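Local coordinates for McyG protein (Microcystis aeruginosa PCC 7806, PDB 4R0M) that binds phenylalanyl-adenylate in its adenylation domain and probably activates a starter substrate for loading onto its carrier domain in microcystin synthesis, at residues A[373-376]-A[380-383]; A[445-450]-A[511-516]; A[453-458]-A[504-509]. All coordinates share one frame; numbering follows the deposited sequence.

Interaction 1 (A[373-376]-A[380-383])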
loop_
_atom_site.group_PDB
_atom_site.type_symbol
_atom_site.label_atom_id
_atom_site.label_comp_id
_atom_site.label_asym_id
_atom_site.label_seq_id
_atom_site.Cartn_x
_atom_site.Cartn_y
_atom_site.Cartn_z
ATOM N N ARG A 373 -7.637 8.798 18.194
ATOM C CA ARG A 373 -8.938 9.264 18.679
ATOM C C ARG A 373 -9.977 9.426 17.564
ATOM O O ARG A 373 -9.631 9.577 16.387
ATOM C CB ARG A 373 -8.792 10.568 19.477
ATOM C CG ARG A 373 -8.457 11.797 18.647
ATOM C CD ARG A 373 -8.352 13.034 19.521
ATOM N NE ARG A 373 -8.371 14.265 18.733
ATOM C CZ ARG A 373 -8.239 15.488 19.242
ATOM N NH1 ARG A 373 -8.070 15.662 20.547
ATOM N NH2 ARG A 373 -8.274 16.543 18.440
ATOM N N ILE A 374 -11.249 9.388 17.958
ATOM C CA ILE A 374 -12.376 9.578 17.049
ATOM C C ILE A 374 -13.149 10.823 17.480
ATOM O O ILE A 374 -13.712 10.866 18.579
ATOM C CB ILE A 374 -13.307 8.339 17.042
ATOM C CG1 ILE A 374 -12.576 7.092 16.511
ATOM C CG2 ILE A 374 -14.590 8.610 16.265
ATOM C CD1 ILE A 374 -12.156 7.140 15.052
ATOM N N VAL A 375 -13.162 11.835 16.613
ATOM C CA VAL A 375 -13.788 13.123 16.928
ATOM C C VAL A 375 -14.952 13.475 15.998
ATOM O O VAL A 375 -15.109 12.882 14.926
ATOM C CB VAL A 375 -12.763 14.286 16.913
ATOM C CG1 VAL A 375 -11.741 14.119 18.027
ATOM C CG2 VAL A 375 -12.081 14.402 15.556
ATOM N N ASP A 376 -15.763 14.440 16.428
ATOM C CA ASP A 376 -16.825 15.003 15.595
ATOM C C ASP A 376 -16.280 16.149 14.739
ATOM O O ASP A 376 -15.069 16.384 14.705
ATOM C CB ASP A 376 -18.007 15.472 16.460
ATOM C CG ASP A 376 -17.599 16.471 17.546
ATOM O OD1 ASP A 376 -16.522 17.097 17.442
ATOM O OD2 ASP A 376 -18.374 16.634 18.512
ATOM N N ASN A 380 -14.113 17.516 18.906
ATOM C CA ASN A 380 -14.373 17.008 20.248
ATOM C C ASN A 380 -14.486 15.486 20.231
ATOM O O ASN A 380 -15.227 14.934 19.413
ATOM C CB ASN A 380 -15.648 17.627 20.831
ATOM C CG ASN A 380 -15.470 19.084 21.219
ATOM O OD1 ASN A 380 -14.539 19.440 21.946
ATOM N ND2 ASN A 380 -16.372 19.936 20.745
ATOM N N PRO A 381 -13.740 14.803 21.124
ATOM C CA PRO A 381 -13.780 13.341 21.204
ATOM C C PRO A 381 -15.200 12.814 21.411
ATOM O O PRO A 381 -15.937 13.320 22.262
ATOM C CB PRO A 381 -12.903 13.030 22.423
ATOM C CG PRO A 381 -11.961 14.180 22.503
ATOM C CD PRO A 381 -12.762 15.375 22.071
ATOM N N LEU A 382 -15.571 11.817 20.612
ATOM C CA LEU A 382 -16.897 11.215 20.666
ATOM C C LEU A 382 -16.912 10.005 21.599
ATOM O O LEU A 382 -15.863 9.401 21.841
ATOM C CB LEU A 382 -17.347 10.798 19.260
ATOM C CG LEU A 382 -17.715 11.896 18.258
ATOM C CD1 LEU A 382 -17.799 11.321 16.853
ATOM C CD2 LEU A 382 -19.021 12.585 18.637
ATOM N N PRO A 383 -18.098 9.653 22.138
ATOM C CA PRO A 383 -18.219 8.417 22.915
ATOM C C PRO A 383 -17.943 7.183 22.058
ATOM O O PRO A 383 -18.142 7.216 20.841
ATOM C CB PRO A 383 -19.682 8.430 23.381
ATOM C CG PRO A 383 -20.380 9.397 22.482
ATOM C CD PRO A 383 -19.350 10.431 22.153
#
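Asp376 and Asn380 close a tight backbone-bonded turn, in which the end of strand 370-375 pairs with the loop that follows it, at the margin of an antiparallel sheet. Leu382 N donates to Ile374 O over 2.9 Å, an almost straight bond lying in the carbonyl plane. Two residues on, Asp376 N reaches Asn380 O at 3.1 Å, from a position tilted out of that carbonyl's plane. Between these bonds Val375 and Pro381 form a non-hydrogen-bonded antiparallel pair, a position where a proline fits because no N-H is needed toward the strand; Pro381 N rests 3.7 Å from Val375 CG1. This is a short hairpin-like reversal within the adenylation domain, and strand 370-375 also pairs with strand 388-394, where Ile374 packs on Leu390. The aspartate carboxylate bridges the loop. With CG set between the backbone N and the carbonyl carbon (chi1 56°), Asp376 OD1 accepts from Asn380 N at 2.8 Å on the syn side, 33° out of the carboxylate plane, and weakly from Glu378 N. Leu382 points toward the strand and lies along it: its CD2 is 3.8 Å from Asp376 CB, and its CD1 reaches Ile374 CG2 at 4.2 Å.

Interaction 2 (A[445-450]-A[511-516])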
loop_
_atom_site.group_PDB
_atom_site.type_symbol
_atom_site.label_atom_id
_atom_site.label_comp_id
_atom_site.label_asym_id
_atom_site.label_seq_id
_atom_site.Cartn_x
_atom_site.Cartn_y
_atom_site.Cartn_z
ATOM N N VAL A 445 -29.909 6.325 4.803
ATOM C CA VAL A 445 -29.383 5.019 5.204
ATOM C C VAL A 445 -27.932 4.848 4.746
ATOM O O VAL A 445 -27.626 4.987 3.559
ATOM C CB VAL A 445 -30.249 3.859 4.648
ATOM C CG1 VAL A 445 -29.724 2.508 5.122
ATOM C CG2 VAL A 445 -31.708 4.030 5.050
ATOM N N ASN A 446 -27.049 4.551 5.697
ATOM C CA ASN A 446 -25.635 4.312 5.407
ATOM C C ASN A 446 -25.384 2.964 4.738
ATOM O O ASN A 446 -25.822 1.923 5.230
ATOM C CB ASN A 446 -24.797 4.408 6.687
ATOM C CG ASN A 446 -24.616 5.834 7.165
ATOM O OD1 ASN A 446 -24.350 6.743 6.376
ATOM N ND2 ASN A 446 -24.742 6.036 8.471
ATOM N N TYR A 447 -24.680 3.000 3.611
ATOM C CA TYR A 447 -24.211 1.791 2.940
ATOM C C TYR A 447 -22.688 1.818 2.850
ATOM O O TYR A 447 -22.076 2.890 2.845
ATOM C CB TYR A 447 -24.840 1.649 1.551
ATOM C CG TYR A 447 -26.330 1.389 1.581
ATOM C CD1 TYR A 447 -26.831 0.087 1.638
ATOM C CD2 TYR A 447 -27.243 2.446 1.560
ATOM C CE1 TYR A 447 -28.196 -0.156 1.672
ATOM C CE2 TYR A 447 -28.608 2.213 1.594
ATOM C CZ TYR A 447 -29.078 0.911 1.648
ATOM O OH TYR A 447 -30.432 0.677 1.679
ATOM N N PHE A 448 -22.080 0.637 2.780
ATOM C CA PHE A 448 -20.625 0.527 2.840
ATOM C C PHE A 448 -20.056 -0.185 1.619
ATOM O O PHE A 448 -20.425 -1.323 1.317
ATOM C CB PHE A 448 -20.192 -0.142 4.150
ATOM C CG PHE A 448 -20.775 0.508 5.374
ATOM C CD1 PHE A 448 -20.189 1.645 5.923
ATOM C CD2 PHE A 448 -21.928 -0.001 5.967
ATOM C CE1 PHE A 448 -20.734 2.255 7.044
ATOM C CE2 PHE A 448 -22.474 0.601 7.089
ATOM C CZ PHE A 448 -21.878 1.732 7.628
ATOM N N ALA A 449 -19.155 0.511 0.929
ATOM C CA ALA A 449 -18.629 0.093 -0.371
ATOM C C ALA A 449 -18.033 -1.315 -0.399
ATOM O O ALA A 449 -18.276 -2.072 -1.346
ATOM C CB ALA A 449 -17.616 1.110 -0.877
ATOM N N HIS A 450 -17.267 -1.663 0.636
ATOM C CA HIS A 450 -16.587 -2.960 0.698
ATOM C C HIS A 450 -17.539 -4.128 0.707
ATOM O O HIS A 450 -17.288 -5.130 0.034
ATOM C CB HIS A 450 -15.614 -3.021 1.877
ATOM C CG HIS A 450 -16.277 -3.263 3.215
ATOM N ND1 HIS A 450 -16.883 -2.282 3.914
ATOM C CD2 HIS A 450 -16.403 -4.425 3.978
ATOM C CE1 HIS A 450 -17.376 -2.788 5.061
ATOM N NE2 HIS A 450 -17.081 -4.099 5.099
ATOM N N PHE A 511 -29.188 -6.279 -0.651
ATOM C CA PHE A 511 -29.150 -4.958 -0.011
ATOM C C PHE A 511 -30.466 -4.178 -0.041
ATOM O O PHE A 511 -30.677 -3.289 0.785
ATOM C CB PHE A 511 -28.018 -4.109 -0.602
ATOM C CG PHE A 511 -26.643 -4.598 -0.243
ATOM C CD1 PHE A 511 -26.014 -4.153 0.914
ATOM C CD2 PHE A 511 -25.977 -5.505 -1.060
ATOM C CE1 PHE A 511 -24.745 -4.603 1.251
ATOM C CE2 PHE A 511 -24.709 -5.960 -0.730
ATOM C CZ PHE A 511 -24.091 -5.507 0.427
ATOM N N GLY A 512 -31.339 -4.501 -0.992
ATOM C CA GLY A 512 -32.621 -3.808 -1.125
ATOM C C GLY A 512 -32.556 -2.551 -1.978
ATOM O O GLY A 512 -33.580 -1.921 -2.250
ATOM N N ILE A 513 -31.345 -2.180 -2.384
ATOM C CA ILE A 513 -31.132 -1.070 -3.309
ATOM C C ILE A 513 -30.411 -1.574 -4.556
ATOM O O ILE A 513 -29.764 -2.624 -4.530
ATOM C CB ILE A 513 -30.341 0.095 -2.669
ATOM C CG1 ILE A 513 -29.017 -0.402 -2.068
ATOM C CG2 ILE A 513 -31.195 0.815 -1.632
ATOM C CD1 ILE A 513 -27.976 0.681 -1.876
ATOM N N ALA A 514 -30.525 -0.820 -5.644
ATOM C CA ALA A 514 -29.971 -1.241 -6.922
ATOM C C ALA A 514 -28.944 -0.258 -7.473
ATOM O O ALA A 514 -29.043 0.943 -7.228
ATOM C CB ALA A 514 -31.089 -1.448 -7.925
ATOM N N PRO A 515 -27.942 -0.770 -8.211
ATOM C CA PRO A 515 -27.051 0.134 -8.935
ATOM C C PRO A 515 -27.766 0.780 -10.119
ATOM O O PRO A 515 -28.426 0.086 -10.898
ATOM C CB PRO A 515 -25.931 -0.789 -9.430
ATOM C CG PRO A 515 -26.520 -2.156 -9.433
ATOM C CD PRO A 515 -27.505 -2.176 -8.304
ATOM N N ALA A 516 -27.647 2.101 -10.236
ATOM C CA ALA A 516 -28.201 2.823 -11.378
ATOM C C ALA A 516 -27.442 2.464 -12.655
ATOM O O ALA A 516 -28.052 2.230 -13.702
ATOM C CB ALA A 516 -28.169 4.323 -11.133
#
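Tyr447 lays one face of its ring over the end of Ile513, and this CH-pi contact carries most of the meeting between strand 445-447 and the loop after helix 498-511. The methyl CD1 of Ile513 stands 3.5 Å from the centroid of the Tyr447 ring and only 6° off the ring normal, so it sits over the middle of the face and is nearly equidistant from all six ring carbons. The two side chains approach from opposite directions. In Ile513, CG1 occupies the position between the backbone N and the carbonyl carbon (chi1 54°), and the extended second torsion carries CD1 onward over the ring. The other branch, CG2, is left alongside the phenol end, 3.4 Å from Tyr447 OH. Tyr447 meets this with CG anti to its carbonyl carbon and its ring turned nearly perpendicular to the CA-CB-CG plane (chi2 -89°), which presents a flat side to the isoleucine.

Phe511 adds a looser apolar contact, its CD1 4.4 Å from Tyr447 CD1. The carbonyl oxygen of Phe511 is at the edge of the tyrosine ring, near its plane. The chain then turns at Gly512, whose phi is positive; a side chain there would press on Phe511 O. The contact lies against the two-stranded hairpin of 440-442 and 445-447, Tyr447 bonded through its backbone to Ile440 and Ile513 packed on Ile442, probably within the small C-terminal subdomain of an ANL enzyme, while Phe511 leans on Leu452 and Thr455 of helix 449-457.

Interaction 3 (A[453-458]-A[504-509])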
loop_
_atom_site.group_PDB
_atom_site.type_symbol
_atom_site.label_atom_id
_atom_site.label_comp_id
_atom_site.label_asym_id
_atom_site.label_seq_id
_atom_site.Cartn_x
_atom_site.Cartn_y
_atom_site.Cartn_z
ATOM N N GLU A 453 -18.954 -4.339 -2.816
ATOM C CA GLU A 453 -17.883 -4.880 -3.653
ATOM C C GLU A 453 -17.646 -6.371 -3.423
ATOM O O GLU A 453 -17.502 -7.127 -4.384
ATOM C CB GLU A 453 -16.588 -4.090 -3.448
ATOM C CG GLU A 453 -16.574 -2.744 -4.158
ATOM C CD GLU A 453 -15.714 -1.707 -3.460
ATOM O OE1 GLU A 453 -14.768 -2.083 -2.734
ATOM O OE2 GLU A 453 -15.986 -0.503 -3.641
ATOM N N THR A 454 -17.620 -6.791 -2.158
ATOM C CA THR A 454 -17.449 -8.208 -1.818
ATOM C C THR A 454 -18.606 -9.028 -2.387
ATOM O O THR A 454 -18.388 -10.077 -2.997
ATOM C CB THR A 454 -17.345 -8.434 -0.293
ATOM O OG1 THR A 454 -16.320 -7.594 0.249
ATOM C CG2 THR A 454 -17.014 -9.890 0.026
ATOM N N THR A 455 -19.827 -8.526 -2.196
ATOM C CA THR A 455 -21.038 -9.179 -2.699
ATOM C C THR A 455 -20.994 -9.336 -4.220
ATOM O O THR A 455 -21.317 -10.403 -4.746
ATOM C CB THR A 455 -22.307 -8.411 -2.278
ATOM O OG1 THR A 455 -22.264 -8.158 -0.869
ATOM C CG2 THR A 455 -23.562 -9.209 -2.603
ATOM N N ILE A 456 -20.582 -8.272 -4.910
ATOM C CA ILE A 456 -20.410 -8.292 -6.364
ATOM C C ILE A 456 -19.366 -9.330 -6.774
ATOM O O ILE A 456 -19.573 -10.083 -7.728
ATOM C CB ILE A 456 -19.999 -6.903 -6.907
ATOM C CG1 ILE A 456 -21.100 -5.873 -6.644
ATOM C CG2 ILE A 456 -19.697 -6.964 -8.401
ATOM C CD1 ILE A 456 -20.587 -4.456 -6.501
ATOM N N GLU A 457 -18.257 -9.376 -6.039
ATOM C CA GLU A 457 -17.124 -10.234 -6.397
ATOM C C GLU A 457 -17.354 -11.728 -6.149
ATOM O O GLU A 457 -16.562 -12.560 -6.591
ATOM C CB GLU A 457 -15.833 -9.736 -5.735
ATOM C CG GLU A 457 -15.314 -8.445 -6.354
ATOM C CD GLU A 457 -13.997 -7.965 -5.770
ATOM O OE1 GLU A 457 -13.637 -8.384 -4.648
ATOM O OE2 GLU A 457 -13.322 -7.152 -6.438
ATOM N N GLU A 458 -18.447 -12.062 -5.462
ATOM C CA GLU A 458 -18.881 -13.454 -5.308
ATOM C C GLU A 458 -19.369 -14.038 -6.633
ATOM O O GLU A 458 -19.283 -15.248 -6.857
ATOM C CB GLU A 458 -20.010 -13.560 -4.280
ATOM C CG GLU A 458 -19.617 -13.243 -2.845
ATOM C CD GLU A 458 -20.821 -13.076 -1.933
ATOM O OE1 GLU A 458 -21.948 -13.424 -2.347
ATOM O OE2 GLU A 458 -20.641 -12.589 -0.796
ATOM N N ARG A 504 -26.703 -6.367 -11.030
ATOM C CA ARG A 504 -27.821 -5.549 -10.554
ATOM C C ARG A 504 -28.788 -6.328 -9.659
ATOM O O ARG A 504 -29.150 -5.855 -8.580
ATOM C CB ARG A 504 -28.580 -4.923 -11.727
ATOM C CG ARG A 504 -29.381 -3.684 -11.348
ATOM C CD ARG A 504 -30.254 -3.180 -12.490
ATOM N NE ARG A 504 -29.550 -3.103 -13.773
ATOM C CZ ARG A 504 -28.773 -2.093 -14.157
ATOM N NH1 ARG A 504 -28.572 -1.052 -13.360
ATOM N NH2 ARG A 504 -28.189 -2.128 -15.347
ATOM N N SER A 505 -29.194 -7.517 -10.106
ATOM C CA SER A 505 -30.141 -8.341 -9.351
ATOM C C SER A 505 -29.552 -8.846 -8.033
ATOM O O SER A 505 -30.197 -8.751 -6.987
ATOM C CB SER A 505 -30.659 -9.506 -10.198
ATOM O OG SER A 505 -29.596 -10.325 -10.647
ATOM N N HIS A 506 -28.322 -9.357 -8.085
ATOM C CA HIS A 506 -27.633 -9.859 -6.893
ATOM C C HIS A 506 -27.466 -8.806 -5.828
ATOM O O HIS A 506 -27.594 -9.100 -4.639
ATOM C CB HIS A 506 -26.285 -10.466 -7.264
ATOM C CG HIS A 506 -25.722 -11.393 -6.213
ATOM N ND1 HIS A 506 -24.719 -11.034 -5.391
ATOM C CD2 HIS A 506 -26.062 -12.702 -5.872
ATOM C CE1 HIS A 506 -24.427 -12.058 -4.566
ATOM N NE2 HIS A 506 -25.253 -13.077 -4.860
ATOM N N VAL A 507 -27.197 -7.569 -6.248
ATOM C CA VAL A 507 -27.084 -6.434 -5.321
ATOM C C VAL A 507 -28.434 -6.060 -4.696
ATOM O O VAL A 507 -28.500 -5.757 -3.500
ATOM C CB VAL A 507 -26.412 -5.205 -5.989
ATOM C CG1 VAL A 507 -26.529 -3.960 -5.117
ATOM C CG2 VAL A 507 -24.946 -5.494 -6.278
ATOM N N THR A 508 -29.503 -6.092 -5.495
ATOM C CA THR A 508 -30.851 -5.776 -4.995
ATOM C C THR A 508 -31.343 -6.821 -4.003
ATOM O O THR A 508 -31.900 -6.476 -2.959
ATOM C CB THR A 508 -31.902 -5.635 -6.123
ATOM O OG1 THR A 508 -31.938 -6.830 -6.915
ATOM C CG2 THR A 508 -31.585 -4.471 -7.011
ATOM N N GLN A 509 -31.127 -8.093 -4.339
ATOM C CA GLN A 509 -31.548 -9.216 -3.500
ATOM C C GLN A 509 -30.948 -9.167 -2.097
ATOM O O GLN A 509 -31.610 -9.539 -1.127
ATOM C CB GLN A 509 -31.194 -10.555 -4.161
ATOM C CG GLN A 509 -31.953 -10.873 -5.446
ATOM C CD GLN A 509 -33.443 -11.101 -5.240
ATOM O OE1 GLN A 509 -33.894 -11.441 -4.144
ATOM N NE2 GLN A 509 -34.216 -10.918 -6.303
#
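His506 and Thr455 make the main meeting between helices 498-511 and 449-457, with Val507 packed beside them. The imidazole of His506 is carried across to the other helix by a first torsion that sets CG opposite the backbone N (chi1 -161°). His506 ND1 lies 3.5 Å from Thr455 CG2, and His506 CE1 lies 3.6 Å from Thr455 CG2. Thr455 O is also 3.5 Å from His506 ND1, too long for a hydrogen bond. The threonine hydroxyl is engaged within its own helix, where OG1 bonds to Glu451 O, leaving CG2 as the branch that meets the ring.

Val507 extends the interface into the buried side: its CG2 touches Ile456 CG1 at 3.9 Å. Both residues rest on Ile484, placing the two helices against strand 479-486 in what is probably the C-terminal subdomain expected of an ANL enzyme. At the exposed side, Glu458 OE1 stands 3.6 Å from His506 CE1, at the edge of the ring and in its plane, with the carboxylate plane turned 80° from that of the imidazole. Replacing His506 with an alanine would probably leave Thr455 CG2 without its covering ring and open a gap between the helices. With no hydrogen bond between the two segments, the contact rests on van der Waals packing, while Glu458 OE1, 4.2 Å from His506 NE2, might modestly favour a protonated imidazole.

How the interactions relate
Along the chain, interaction 1 is complete before the other two begin. Interaction 2 then brackets interaction 3: 445-450 precedes 453-458, and 504-509 precedes 511-516. Interaction 2 joins strand 445-447, just before helix 449-457, to the end of helix 498-511 and its loop; interaction 3 joins the two helices. Their centres are 10 Å apart, and they touch directly, for instance where Phe511 CE2 lies 3.3 Å from Thr455 OG1. Together they probably consolidate one C-terminal unit. Interaction 1 belongs to a different, antiparallel sheet containing strand 370-375 and shares no touching atoms with them, its centre 26 Å from that of interaction 2 and 33 Å from that of interaction 3.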